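Local coordinates for SnoaL-like domain-containing protein (PDB 3G16) that is of unknown function but has the cystatin-like fold of the SnoaL-like family, many of whose members bind or convert small molecules in a cone-shaped pocket, at the interface of chains A and B. Sequence-based numbering; all coordinates share one arbitrary frame. Chains: chain A/B, uncharacterized protein with cystatin-like fold.

The interface of chains A and B. Residues chain A 148, 151-153; chain B 72, 74, 94, 96.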
loop_
_atom_site.group_PDB
_atom_site.type_symbol
_atom_site.label_atom_id
_atom_site.label_comp_id
_atom_site.label_asym_id
_atom_site.label_seq_id
_atom_site.Cartn_x
_atom_site.Cartn_y
_atom_site.Cartn_z
ATOM N N ARG A 148 0.472 -2.278 -16.726
ATOM C CA ARG A 148 1.399 -3.045 -17.489
ATOM C C ARG A 148 1.386 -4.485 -16.985
ATOM O O ARG A 148 1.320 -4.741 -15.753
ATOM C CB ARG A 148 2.846 -2.518 -17.329
ATOM C CG ARG A 148 3.237 -1.327 -18.120
ATOM C CD ARG A 148 3.132 -1.579 -19.616
ATOM N NE ARG A 148 4.087 -2.449 -20.357
ATOM C CZ ARG A 148 4.819 -2.028 -21.392
ATOM N NH1 ARG A 148 4.804 -0.752 -21.737
ATOM N NH2 ARG A 148 5.589 -2.862 -22.078
ATOM N N SER A 151 7.266 -6.457 -18.699
ATOM C CA SER A 151 8.239 -5.421 -18.505
ATOM C C SER A 151 8.342 -4.456 -19.657
ATOM O O SER A 151 8.468 -4.887 -20.800
ATOM C CB SER A 151 9.610 -6.035 -18.364
ATOM O OG SER A 151 10.544 -4.980 -18.197
ATOM N N PRO A 152 8.300 -3.150 -19.378
ATOM C CA PRO A 152 8.575 -2.151 -20.413
ATOM C C PRO A 152 9.949 -2.282 -21.085
ATOM O O PRO A 152 10.136 -1.704 -22.183
ATOM C CB PRO A 152 8.410 -0.839 -19.646
ATOM C CG PRO A 152 7.402 -1.163 -18.634
ATOM C CD PRO A 152 7.796 -2.503 -18.159
ATOM N N ARG A 153 10.867 -3.038 -20.511
ATOM C CA ARG A 153 12.137 -3.277 -21.138
ATOM C C ARG A 153 12.103 -4.318 -22.241
ATOM O O ARG A 153 13.069 -4.474 -23.014
ATOM C CB ARG A 153 13.240 -3.603 -20.126
ATOM C CG ARG A 153 13.458 -2.546 -19.081
ATOM C CD ARG A 153 14.754 -2.798 -18.348
ATOM N NE ARG A 153 14.932 -1.894 -17.203
ATOM C CZ ARG A 153 15.287 -0.609 -17.268
ATOM N NH1 ARG A 153 15.607 -0.055 -18.411
ATOM N NH2 ARG A 153 15.325 0.099 -16.171
ATOM N N TYR B 72 12.560 -2.513 -13.736
ATOM C CA TYR B 72 11.843 -1.348 -14.246
ATOM C C TYR B 72 10.632 -1.196 -13.366
ATOM O O TYR B 72 9.917 -2.157 -13.112
ATOM C CB TYR B 72 11.396 -1.543 -15.688
ATOM C CG TYR B 72 10.841 -0.265 -16.321
ATOM C CD1 TYR B 72 9.517 0.124 -16.089
ATOM C CD2 TYR B 72 11.642 0.571 -17.072
ATOM C CE1 TYR B 72 9.019 1.308 -16.615
ATOM C CE2 TYR B 72 11.145 1.760 -17.604
ATOM C CZ TYR B 72 9.848 2.107 -17.364
ATOM O OH TYR B 72 9.374 3.326 -17.904
ATOM N N THR B 74 6.945 0.785 -12.562
ATOM C CA THR B 74 5.833 1.580 -13.010
ATOM C C THR B 74 5.082 2.148 -11.823
ATOM O O THR B 74 5.009 1.520 -10.747
ATOM C CB THR B 74 4.830 0.787 -13.859
ATOM O OG1 THR B 74 4.341 -0.351 -13.104
ATOM C CG2 THR B 74 5.440 0.305 -15.182
ATOM N N PHE B 94 9.230 -4.815 -12.327
ATOM C CA PHE B 94 9.474 -5.808 -13.358
ATOM C C PHE B 94 10.946 -6.209 -13.249
ATOM O O PHE B 94 11.822 -5.411 -13.590
ATOM C CB PHE B 94 9.177 -5.177 -14.702
ATOM C CG PHE B 94 7.704 -4.995 -14.962
ATOM C CD1 PHE B 94 6.934 -6.059 -15.332
ATOM C CD2 PHE B 94 7.110 -3.765 -14.778
ATOM C CE1 PHE B 94 5.537 -5.901 -15.553
ATOM C CE2 PHE B 94 5.759 -3.610 -15.011
ATOM C CZ PHE B 94 4.982 -4.678 -15.379
ATOM N N THR B 96 13.061 -7.791 -15.020
ATOM C CA THR B 96 13.045 -8.192 -16.420
ATOM C C THR B 96 13.913 -9.399 -16.691
ATOM O O THR B 96 13.533 -10.324 -17.382
ATOM C CB THR B 96 13.521 -7.011 -17.319
ATOM O OG1 THR B 96 12.855 -5.789 -16.939
ATOM C CG2 THR B 96 13.308 -7.326 -18.803
#
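A:Pro152 lies over one face of the B:Tyr72 phenol ring, its CB 3.8 Å from the ring centroid and displaced toward the rim in a CH-pi contact. The neighbouring CG of the pyrrolidine meets the same ring at CD1, 3.6 Å away, while its CD turns to CD2 of B:Phe94, so that the proline spans the groove between two aromatic side chains from adjoining strand segments, 71-81 and 86-95. B:Phe94 in turn receives the backbone of A:Ser151: the serine CA sits above the ring, 3.9 Å from its centroid. Farther along this ring, CZ packs against the aliphatic CB of A:Arg148, and the A:Arg148 carbonyl oxygen approaches the ring edge in its plane.

A polar contact lies at the other end of the patch, where A:Ser151 OG and B:Thr96 OG1 form a 2.8 Å hydrogen bond between hydroxyls; the structure alone does not show which hydroxyl donates. With OG anti to the serine backbone N (chi1 179°), the hydroxyl is turned toward B:Thr96 and, on its own chain, accepts a bond from the backbone N of A:Arg153 at 3.0 Å, which ties the turn at A:Pro152 together. The extended chain of A:Arg153 passes B:Thr96 and brings its guanidinium to the rim of B:Tyr72. There CD2 of the ring lies 3.8 Å above the guanidinium centre, with the two planes 75° apart, an edge-to-face meeting rather than a parallel stack.

On the opposite flank the chain of A:Arg148, bent at chi2 and chi3, brings one face of its guanidinium against CG of A:Pro152, backing the proline from within its own chain, while its CG touches the B:Thr74 methyl CG2. The C-terminal segment of one subunit is thus laid across the sheet of the other. Repeated by the two-fold axis, this exchange of tails probably helps to hold a dimer together.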